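Local coordinates for protein pumilio homolog 23 (Arabidopsis thaliana, PDB 5WZJ) that binds RNA sequence-specifically through its pumilio repeats and probably regulates translation and mRNA stability, at residues E382-S390 with I398-F409; E522-K532 with L544-A554. All coordinates share one frame; numbering follows the deposited sequence.

Interaction 1: residues E382-S390 with I398-F409; sequences EALVGAVCS and ILPRLLFLDYYF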
loop_
_atom_site.group_PDB
_atom_site.type_symbol
_atom_site.label_atom_id
_atom_site.label_comp_id
_atom_site.label_asym_id
_atom_site.label_seq_id
_atom_site.Cartn_x
_atom_site.Cartn_y
_atom_site.Cartn_z
ATOM N N GLU A 382 22.003 17.245 -1.319
ATOM C CA GLU A 382 23.296 17.371 -1.992
ATOM C C GLU A 382 23.926 16.012 -2.234
ATOM O O GLU A 382 24.565 15.803 -3.269
ATOM C CB GLU A 382 24.247 18.262 -1.187
ATOM C CG GLU A 382 23.874 19.750 -1.239
ATOM C CD GLU A 382 23.867 20.299 -2.662
ATOM O OE1 GLU A 382 24.719 19.853 -3.475
ATOM O OE2 GLU A 382 22.998 21.158 -2.962
ATOM N N ALA A 383 23.764 15.074 -1.294
ATOM C CA ALA A 383 24.298 13.733 -1.507
ATOM C C ALA A 383 23.646 13.071 -2.717
ATOM O O ALA A 383 24.310 12.350 -3.474
ATOM C CB ALA A 383 24.107 12.878 -0.251
ATOM N N LEU A 384 22.344 13.305 -2.919
ATOM C CA LEU A 384 21.664 12.743 -4.083
ATOM C C LEU A 384 22.226 13.321 -5.381
ATOM O O LEU A 384 22.487 12.578 -6.335
ATOM C CB LEU A 384 20.159 12.991 -3.996
ATOM C CG LEU A 384 19.381 12.532 -5.234
ATOM C CD1 LEU A 384 19.574 11.024 -5.500
ATOM C CD2 LEU A 384 17.897 12.879 -5.124
ATOM N N VAL A 385 22.424 14.645 -5.440
ATOM C CA VAL A 385 23.002 15.251 -6.646
ATOM C C VAL A 385 24.353 14.627 -6.965
ATOM O O VAL A 385 24.622 14.224 -8.103
ATOM C CB VAL A 385 23.150 16.773 -6.496
ATOM C CG1 VAL A 385 23.767 17.342 -7.776
ATOM C CG2 VAL A 385 21.814 17.439 -6.191
ATOM N N GLY A 386 25.232 14.567 -5.962
ATOM C CA GLY A 386 26.565 14.036 -6.176
ATOM C C GLY A 386 26.567 12.568 -6.543
ATOM O O GLY A 386 27.462 12.104 -7.252
ATOM N N ALA A 387 25.561 11.820 -6.088
ATOM C CA ALA A 387 25.482 10.417 -6.474
ATOM C C ALA A 387 25.125 10.255 -7.944
ATOM O O ALA A 387 25.499 9.254 -8.564
ATOM C CB ALA A 387 24.452 9.687 -5.612
ATOM N N VAL A 388 24.398 11.211 -8.514
ATOM C CA VAL A 388 23.876 11.052 -9.869
ATOM C C VAL A 388 24.748 11.825 -10.850
ATOM O O VAL A 388 24.886 11.436 -12.017
ATOM C CB VAL A 388 22.407 11.509 -9.942
ATOM C CG1 VAL A 388 21.892 11.458 -11.369
ATOM C CG2 VAL A 388 21.538 10.635 -9.029
ATOM N N CYS A 389 25.350 12.914 -10.375
ATOM C CA CYS A 389 26.145 13.825 -11.199
ATOM C C CYS A 389 27.537 13.948 -10.582
ATOM O O CYS A 389 27.742 14.742 -9.661
ATOM C CB CYS A 389 25.468 15.185 -11.295
ATOM S SG CYS A 389 23.787 15.085 -11.936
ATOM N N SER A 390 28.494 13.182 -11.115
ATOM C CA SER A 390 29.825 13.108 -10.517
ATOM C C SER A 390 30.673 14.341 -10.810
ATOM O O SER A 390 31.509 14.716 -9.982
ATOM C CB SER A 390 30.549 11.855 -11.007
ATOM O OG SER A 390 30.765 11.933 -12.405
ATOM N N ILE A 398 20.595 16.804 -13.471
ATOM C CA ILE A 398 20.092 15.992 -12.367
ATOM C C ILE A 398 18.642 15.578 -12.615
ATOM O O ILE A 398 18.262 14.430 -12.361
ATOM C CB ILE A 398 20.282 16.729 -11.025
ATOM C CG1 ILE A 398 19.745 15.887 -9.865
ATOM C CG2 ILE A 398 19.614 18.065 -11.047
ATOM C CD1 ILE A 398 20.456 14.557 -9.706
ATOM N N LEU A 399 17.814 16.486 -13.153
ATOM C CA LEU A 399 16.413 16.136 -13.379
ATOM C C LEU A 399 16.260 15.057 -14.427
ATOM O O LEU A 399 15.628 14.012 -14.135
ATOM C CB LEU A 399 15.595 17.395 -13.711
ATOM C CG LEU A 399 14.471 17.745 -12.730
ATOM C CD1 LEU A 399 13.478 16.579 -12.574
ATOM C CD2 LEU A 399 15.053 18.148 -11.370
ATOM N N PRO A 400 16.777 15.181 -15.660
ATOM C CA PRO A 400 16.630 14.089 -16.632
ATOM C C PRO A 400 17.132 12.747 -16.125
ATOM O O PRO A 400 16.505 11.715 -16.389
ATOM C CB PRO A 400 17.459 14.563 -17.837
ATOM C CG PRO A 400 17.488 16.037 -17.731
ATOM C CD PRO A 400 17.494 16.336 -16.248
ATOM N N ARG A 401 18.251 12.734 -15.402
ATOM C CA ARG A 401 18.794 11.461 -14.954
ATOM C C ARG A 401 17.907 10.811 -13.901
ATOM O O ARG A 401 17.786 9.585 -13.877
ATOM C CB ARG A 401 20.217 11.650 -14.433
ATOM C CG ARG A 401 21.201 12.081 -15.532
ATOM C CD ARG A 401 22.578 12.350 -14.993
ATOM N NE ARG A 401 23.489 12.761 -16.059
ATOM C CZ ARG A 401 24.809 12.855 -15.922
ATOM N NH1 ARG A 401 25.384 12.558 -14.761
ATOM N NH2 ARG A 401 25.554 13.237 -16.952
ATOM N N LEU A 402 17.265 11.603 -13.041
ATOM C CA LEU A 402 16.379 11.002 -12.047
ATOM C C LEU A 402 15.048 10.587 -12.661
ATOM O O LEU A 402 14.487 9.552 -12.286
ATOM C CB LEU A 402 16.146 11.968 -10.884
ATOM C CG LEU A 402 17.262 12.024 -9.837
ATOM C CD1 LEU A 402 17.077 13.223 -8.933
ATOM C CD2 LEU A 402 17.324 10.740 -9.018
ATOM N N LEU A 403 14.527 11.378 -13.607
ATOM C CA LEU A 403 13.320 10.969 -14.328
ATOM C C LEU A 403 13.486 9.620 -15.018
ATOM O O LEU A 403 12.518 8.857 -15.127
ATOM C CB LEU A 403 12.937 12.028 -15.363
ATOM C CG LEU A 403 12.470 13.378 -14.821
ATOM C CD1 LEU A 403 12.377 14.366 -15.986
ATOM C CD2 LEU A 403 11.116 13.229 -14.083
ATOM N N PHE A 404 14.690 9.315 -15.504
ATOM C CA PHE A 404 14.944 8.060 -16.203
ATOM C C PHE A 404 16.037 7.286 -15.484
ATOM O O PHE A 404 16.992 6.826 -16.118
ATOM C CB PHE A 404 15.376 8.302 -17.654
ATOM C CG PHE A 404 14.310 8.879 -18.537
ATOM C CD1 PHE A 404 13.222 8.118 -18.926
ATOM C CD2 PHE A 404 14.422 10.174 -19.016
ATOM C CE1 PHE A 404 12.249 8.641 -19.755
ATOM C CE2 PHE A 404 13.459 10.708 -19.845
ATOM C CZ PHE A 404 12.367 9.941 -20.223
ATOM N N LEU A 405 15.904 7.153 -14.161
ATOM C CA LEU A 405 16.983 6.637 -13.319
ATOM C C LEU A 405 17.537 5.304 -13.828
ATOM O O LEU A 405 18.761 5.111 -13.863
ATOM C CB LEU A 405 16.464 6.510 -11.883
ATOM C CG LEU A 405 17.356 6.438 -10.648
ATOM C CD1 LEU A 405 18.407 7.533 -10.639
ATOM C CD2 LEU A 405 16.472 6.558 -9.407
ATOM N N ASP A 406 16.661 4.378 -14.248
ATOM C CA ASP A 406 17.152 3.064 -14.682
ATOM C C ASP A 406 17.864 3.145 -16.030
ATOM O O ASP A 406 18.869 2.456 -16.242
ATOM C CB ASP A 406 16.018 2.027 -14.726
ATOM C CG ASP A 406 14.821 2.482 -15.549
ATOM O OD1 ASP A 406 14.697 3.702 -15.808
ATOM O OD2 ASP A 406 13.991 1.616 -15.924
ATOM N N TYR A 407 17.380 3.992 -16.946
ATOM C CA TYR A 407 18.071 4.146 -18.227
ATOM C C TYR A 407 19.440 4.787 -18.046
ATOM O O TYR A 407 20.414 4.377 -18.690
ATOM C CB TYR A 407 17.231 4.976 -19.203
ATOM C CG TYR A 407 15.993 4.270 -19.701
ATOM C CD1 TYR A 407 14.783 4.390 -19.024
ATOM C CD2 TYR A 407 16.026 3.490 -20.853
ATOM C CE1 TYR A 407 13.644 3.746 -19.473
ATOM C CE2 TYR A 407 14.889 2.837 -21.309
ATOM C CZ TYR A 407 13.702 2.967 -20.616
ATOM O OH TYR A 407 12.564 2.323 -21.057
ATOM N N TYR A 408 19.541 5.800 -17.188
ATOM C CA TYR A 408 20.834 6.450 -17.006
ATOM C C TYR A 408 21.836 5.512 -16.337
ATOM O O TYR A 408 22.991 5.425 -16.761
ATOM C CB TYR A 408 20.694 7.744 -16.198
ATOM C CG TYR A 408 22.036 8.254 -15.759
ATOM C CD1 TYR A 408 22.908 8.833 -16.671
ATOM C CD2 TYR A 408 22.461 8.106 -14.442
ATOM C CE1 TYR A 408 24.165 9.277 -16.280
ATOM C CE2 TYR A 408 23.715 8.546 -14.038
ATOM C CZ TYR A 408 24.561 9.132 -14.960
ATOM O OH TYR A 408 25.809 9.564 -14.557
ATOM N N PHE A 409 21.431 4.817 -15.272
ATOM C CA PHE A 409 22.407 3.964 -14.608
ATOM C C PHE A 409 22.666 2.677 -15.381
ATOM O O PHE A 409 23.708 2.050 -15.181
ATOM C CB PHE A 409 21.978 3.662 -13.171
ATOM C CG PHE A 409 22.348 4.751 -12.198
ATOM C CD1 PHE A 409 23.620 4.801 -11.649
ATOM C CD2 PHE A 409 21.433 5.737 -11.847
ATOM C CE1 PHE A 409 23.974 5.810 -10.765
ATOM C CE2 PHE A 409 21.781 6.744 -10.957
ATOM C CZ PHE A 409 23.057 6.784 -10.423
#
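Val388, in the last turn of helix 377-388, enters a hole formed by Ile398, Arg401, Leu402 and Phe409, a knobs-into-holes fit that suits a short branched side chain. Its CG1 lies anti to the backbone N (chi1 175°) and slides along the aliphatic part of Arg401, 3.5 Å from Arg401 CB. Val388 CB receives the CD1 methyl of Ile398 at 3.6 Å, the two side chains crossing at about a right angle. One turn back, Leu384 and Leu402 meet tip to tip, CD2 to CD1 at 3.9 Å, while Cys389 lays SG against the start of helix 398-403, 3.8 Å from Ile398 CA. The polar link is made by Arg401: NH1 donates to Val388 O at 3.0 Å, a bent bond (144° at the hydrogen) in which Val388 O lies almost in the guanidinium plane. It satisfies a carbonyl at the helix end, where the chain has left helical geometry at Cys389.

The segment 382-388 of helix 377-388 and helix 398-403 cross at 80°, within the all-helical superhelix of a PUF protein. Arg401 reaches the carbonyl because its chain is extended from CG to NE, and Tyr408 steadies it: Arg401 CD sits over the ring centre, 3.6 Å above its plane, and Tyr408 CE1 lies over one guanidinium face. A leucine in place of Arg401 would probably leave Val388 O without this donor and the Tyr408 ring without the long chain that packs on it. Farther out, the edge of the Phe409 ring approaches Ala387 O, and Tyr408 CD2 lies over one face of that ring, toward its rim. Leu355 of helix 351-356 also touches Val388, and Tyr447 of helix 445-453 packs on Leu384 and Val385.

Interaction 2: residues E522-K532 with L544-A554; sequences EAIASELLDVK and LLRKLDIDGYA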
loop_
_atom_site.group_PDB
_atom_site.type_symbol
_atom_site.label_atom_id
_atom_site.label_comp_id
_atom_site.label_asym_id
_atom_site.label_seq_id
_atom_site.Cartn_x
_atom_site.Cartn_y
_atom_site.Cartn_z
ATOM N N GLU A 522 -5.416 32.742 -20.494
ATOM C CA GLU A 522 -6.071 32.880 -21.783
ATOM C C GLU A 522 -5.424 31.990 -22.836
ATOM O O GLU A 522 -6.124 31.367 -23.644
ATOM C CB GLU A 522 -6.047 34.341 -22.222
ATOM C CG GLU A 522 -6.802 34.565 -23.498
ATOM C CD GLU A 522 -7.090 36.023 -23.769
ATOM O OE1 GLU A 522 -6.620 36.893 -22.998
ATOM O OE2 GLU A 522 -7.798 36.285 -24.764
ATOM N N ALA A 523 -4.090 31.915 -22.848
ATOM C CA ALA A 523 -3.416 31.037 -23.801
ATOM C C ALA A 523 -3.807 29.575 -23.587
ATOM O O ALA A 523 -4.099 28.859 -24.550
ATOM C CB ALA A 523 -1.898 31.212 -23.700
ATOM N N ILE A 524 -3.835 29.121 -22.331
ATOM C CA ILE A 524 -4.262 27.749 -22.046
ATOM C C ILE A 524 -5.710 27.540 -22.475
ATOM O O ILE A 524 -6.059 26.514 -23.074
ATOM C CB ILE A 524 -4.076 27.422 -20.553
ATOM C CG1 ILE A 524 -2.592 27.343 -20.182
ATOM C CG2 ILE A 524 -4.794 26.103 -20.200
ATOM C CD1 ILE A 524 -2.361 27.408 -18.676
ATOM N N ALA A 525 -6.584 28.495 -22.141
ATOM C CA ALA A 525 -7.997 28.356 -22.485
ATOM C C ALA A 525 -8.180 28.292 -23.993
ATOM O O ALA A 525 -8.990 27.504 -24.504
ATOM C CB ALA A 525 -8.795 29.515 -21.888
ATOM N N SER A 526 -7.411 29.101 -24.720
ATOM C CA SER A 526 -7.459 29.090 -26.174
ATOM C C SER A 526 -7.038 27.734 -26.735
ATOM O O SER A 526 -7.613 27.250 -27.719
ATOM C CB SER A 526 -6.561 30.212 -26.700
ATOM O OG SER A 526 -6.582 30.281 -28.108
ATOM N N GLU A 527 -6.032 27.099 -26.123
ATOM C CA GLU A 527 -5.579 25.804 -26.620
ATOM C C GLU A 527 -6.608 24.708 -26.351
ATOM O O GLU A 527 -6.833 23.840 -27.205
ATOM C CB GLU A 527 -4.224 25.447 -26.007
ATOM C CG GLU A 527 -3.099 26.328 -26.527
ATOM C CD GLU A 527 -1.722 25.891 -26.040
ATOM O OE1 GLU A 527 -0.881 26.772 -25.747
ATOM O OE2 GLU A 527 -1.478 24.672 -25.954
ATOM N N LEU A 528 -7.248 24.725 -25.177
ATOM C CA LEU A 528 -8.279 23.724 -24.909
ATOM C C LEU A 528 -9.482 23.917 -25.823
ATOM O O LEU A 528 -10.153 22.943 -26.190
ATOM C CB LEU A 528 -8.726 23.781 -23.451
ATOM C CG LEU A 528 -7.665 23.556 -22.367
ATOM C CD1 LEU A 528 -8.311 23.127 -21.064
ATOM C CD2 LEU A 528 -6.626 22.552 -22.823
ATOM N N LEU A 529 -9.770 25.166 -26.189
ATOM C CA LEU A 529 -10.857 25.443 -27.117
ATOM C C LEU A 529 -10.660 24.701 -28.438
ATOM O O LEU A 529 -11.612 24.139 -28.988
ATOM C CB LEU A 529 -10.957 26.954 -27.330
ATOM C CG LEU A 529 -12.213 27.546 -27.956
ATOM C CD1 LEU A 529 -13.464 26.887 -27.391
ATOM C CD2 LEU A 529 -12.220 29.046 -27.703
ATOM N N ASP A 530 -9.423 24.655 -28.943
ATOM C CA ASP A 530 -9.153 23.988 -30.213
ATOM C C ASP A 530 -9.417 22.488 -30.169
ATOM O O ASP A 530 -9.639 21.885 -31.221
ATOM C CB ASP A 530 -7.708 24.226 -30.644
ATOM C CG ASP A 530 -7.455 25.658 -31.067
ATOM O OD1 ASP A 530 -8.384 26.302 -31.599
ATOM O OD2 ASP A 530 -6.318 26.139 -30.871
ATOM N N VAL A 531 -9.377 21.864 -28.996
ATOM C CA VAL A 531 -9.591 20.425 -28.883
ATOM C C VAL A 531 -10.851 20.117 -28.082
ATOM O O VAL A 531 -11.003 19.014 -27.563
ATOM C CB VAL A 531 -8.358 19.726 -28.278
ATOM C CG1 VAL A 531 -7.105 20.046 -29.094
ATOM C CG2 VAL A 531 -8.160 20.134 -26.817
ATOM N N LYS A 532 -11.762 21.098 -27.983
ATOM C CA LYS A 532 -12.897 20.983 -27.073
ATOM C C LYS A 532 -13.771 19.782 -27.407
ATOM O O LYS A 532 -14.323 19.141 -26.503
ATOM C CB LYS A 532 -13.731 22.262 -27.116
ATOM C CG LYS A 532 -14.885 22.256 -26.132
ATOM C CD LYS A 532 -16.050 23.105 -26.619
ATOM C CE LYS A 532 -17.334 22.719 -25.888
ATOM N NZ LYS A 532 -18.525 23.409 -26.459
ATOM N N LEU A 544 -12.635 19.395 -16.644
ATOM C CA LEU A 544 -11.681 20.415 -17.066
ATOM C C LEU A 544 -12.392 21.579 -17.754
ATOM O O LEU A 544 -12.109 22.754 -17.477
ATOM C CB LEU A 544 -10.650 19.792 -17.998
ATOM C CG LEU A 544 -9.347 20.558 -18.132
ATOM C CD1 LEU A 544 -8.795 20.762 -16.749
ATOM C CD2 LEU A 544 -8.362 19.785 -18.981
ATOM N N LEU A 545 -13.325 21.266 -18.658
ATOM C CA LEU A 545 -14.043 22.311 -19.380
ATOM C C LEU A 545 -14.847 23.191 -18.433
ATOM O O LEU A 545 -14.931 24.408 -18.644
ATOM C CB LEU A 545 -14.951 21.686 -20.449
ATOM C CG LEU A 545 -14.243 21.030 -21.645
ATOM C CD1 LEU A 545 -15.197 20.172 -22.465
ATOM C CD2 LEU A 545 -13.593 22.074 -22.537
ATOM N N ARG A 546 -15.409 22.602 -17.370
ATOM C CA ARG A 546 -16.201 23.370 -16.411
ATOM C C ARG A 546 -15.318 24.207 -15.490
ATOM O O ARG A 546 -15.628 25.371 -15.211
ATOM C CB ARG A 546 -17.083 22.434 -15.579
ATOM C CG ARG A 546 -18.490 22.204 -16.123
ATOM C CD ARG A 546 -19.337 21.330 -15.184
ATOM N NE ARG A 546 -19.025 19.901 -15.290
ATOM C CZ ARG A 546 -18.350 19.197 -14.381
ATOM N NH1 ARG A 546 -18.124 17.903 -14.578
ATOM N NH2 ARG A 546 -17.904 19.777 -13.272
ATOM N N LYS A 547 -14.224 23.627 -14.996
ATOM C CA LYS A 547 -13.375 24.336 -14.044
ATOM C C LYS A 547 -12.692 25.545 -14.677
ATOM O O LYS A 547 -12.501 26.566 -14.007
ATOM C CB LYS A 547 -12.332 23.378 -13.470
ATOM C CG LYS A 547 -11.457 23.959 -12.359
ATOM C CD LYS A 547 -10.219 23.085 -12.162
ATOM C CE LYS A 547 -9.503 23.341 -10.844
ATOM N NZ LYS A 547 -8.487 24.420 -10.939
ATOM N N LEU A 548 -12.304 25.449 -15.947
ATOM C CA LEU A 548 -11.712 26.572 -16.662
ATOM C C LEU A 548 -12.751 27.403 -17.413
ATOM O O LEU A 548 -12.380 28.402 -18.030
ATOM C CB LEU A 548 -10.634 26.082 -17.636
ATOM C CG LEU A 548 -9.228 25.828 -17.057
ATOM C CD1 LEU A 548 -9.265 24.900 -15.855
ATOM C CD2 LEU A 548 -8.266 25.281 -18.117
ATOM N N ASP A 549 -14.028 27.014 -17.370
ATOM C CA ASP A 549 -15.116 27.731 -18.041
ATOM C C ASP A 549 -14.792 27.971 -19.512
ATOM O O ASP A 549 -14.832 29.097 -20.010
ATOM C CB ASP A 549 -15.430 29.049 -17.325
ATOM C CG ASP A 549 -16.684 29.719 -17.860
ATOM O OD1 ASP A 549 -17.474 29.056 -18.572
ATOM O OD2 ASP A 549 -16.871 30.918 -17.576
ATOM N N ILE A 550 -14.451 26.889 -20.213
ATOM C CA ILE A 550 -14.007 27.027 -21.593
ATOM C C ILE A 550 -15.146 27.537 -22.469
ATOM O O ILE A 550 -14.929 28.345 -23.381
ATOM C CB ILE A 550 -13.423 25.690 -22.095
ATOM C CG1 ILE A 550 -12.163 25.335 -21.293
ATOM C CG2 ILE A 550 -13.069 25.762 -23.575
ATOM C CD1 ILE A 550 -11.057 26.418 -21.368
ATOM N N ASP A 551 -16.379 27.103 -22.185
ATOM C CA ASP A 551 -17.533 27.599 -22.936
ATOM C C ASP A 551 -17.700 29.107 -22.766
ATOM O O ASP A 551 -17.984 29.819 -23.737
ATOM C CB ASP A 551 -18.808 26.874 -22.497
ATOM C CG ASP A 551 -18.854 25.425 -22.958
ATOM O OD1 ASP A 551 -18.168 25.081 -23.942
ATOM O OD2 ASP A 551 -19.592 24.634 -22.338
ATOM N N GLY A 552 -17.528 29.611 -21.537
ATOM C CA GLY A 552 -17.653 31.044 -21.305
ATOM C C GLY A 552 -16.558 31.850 -21.977
ATOM O O GLY A 552 -16.791 32.974 -22.432
ATOM N N TYR A 553 -15.345 31.292 -22.041
ATOM C CA TYR A 553 -14.267 31.944 -22.776
ATOM C C TYR A 553 -14.598 32.059 -24.262
ATOM O O TYR A 553 -14.338 33.094 -24.887
ATOM C CB TYR A 553 -12.946 31.184 -22.582
ATOM C CG TYR A 553 -11.841 31.730 -23.449
ATOM C CD1 TYR A 553 -11.314 32.996 -23.217
ATOM C CD2 TYR A 553 -11.352 31.001 -24.527
ATOM C CE1 TYR A 553 -10.313 33.509 -24.022
ATOM C CE2 TYR A 553 -10.349 31.508 -25.341
ATOM C CZ TYR A 553 -9.835 32.761 -25.085
ATOM O OH TYR A 553 -8.843 33.276 -25.894
ATOM N N ALA A 554 -15.170 31.004 -24.847
ATOM C CA ALA A 554 -15.514 31.051 -26.265
ATOM C C ALA A 554 -16.632 32.053 -26.538
ATOM O O ALA A 554 -16.575 32.805 -27.519
ATOM C CB ALA A 554 -15.922 29.659 -26.753
#
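Tyr553 lays its ring into a hole on helix 518-530 bounded by Glu522, Ala525, Ser526 and Leu529. Its CG is anti to the backbone N, which carries the ring across that helix; Ala525 CB then sits over one face, a CH-pi contact of 4.2 Å to the ring centroid. A methyl is small enough to let the ring lie this close. Leu529 CD2 meets Tyr553 CD2 at 3.8 Å, and the phenol OH makes a weak hydrogen bond of 3.4 Å to Glu522 OE2, whose extended chain crosses the ring with the carboxylate turned 78° from the ring plane. The segments 522-530 and 550-554 of their helices cross at -97° near the C-terminal end of the PUF superhelix, and Trp560 of helix 557-565 meets Tyr553 edge-to-face. Both side-chain torsions of Ile550 are near -60°, and together they put CD1 3.8 Å from Ala525 CA, while its CG2 branch touches Leu529. Deeper in, Leu528 CD1 touches both Leu548 CD2, at 3.7 Å, and Leu544 CD2. Asp549 joins the two helices of its segment: positive phi closes a Schellman motif, and its carboxylate caps the next helix through Gly552 N. Toward the solvent side, the extended Lys532 lays CG on Leu545 CD2 and carries NZ to Asp551 OD1, a salt bridge of 3.0 Å with a weak hydrogen bond.

How the interactions relate
Interaction 1 comes earlier in the chain than interaction 2, and the two, with centres about 37 Å apart, share no helix and do not touch. Both set a helix against two short helices later in the chain, one of which it crosses at a steep angle, and each uses one knob in a hole: a valine in the first, a tyrosine in the second. Interaction 1 is almost wholly buried, and its one hydrogen bond serves a backbone carbonyl at a helix end within that buried contact. Interaction 2 is partly buried and lies nearer the C-terminus; it buries more surface, grading from leucines inside to a lysine-aspartate pair at its more exposed end.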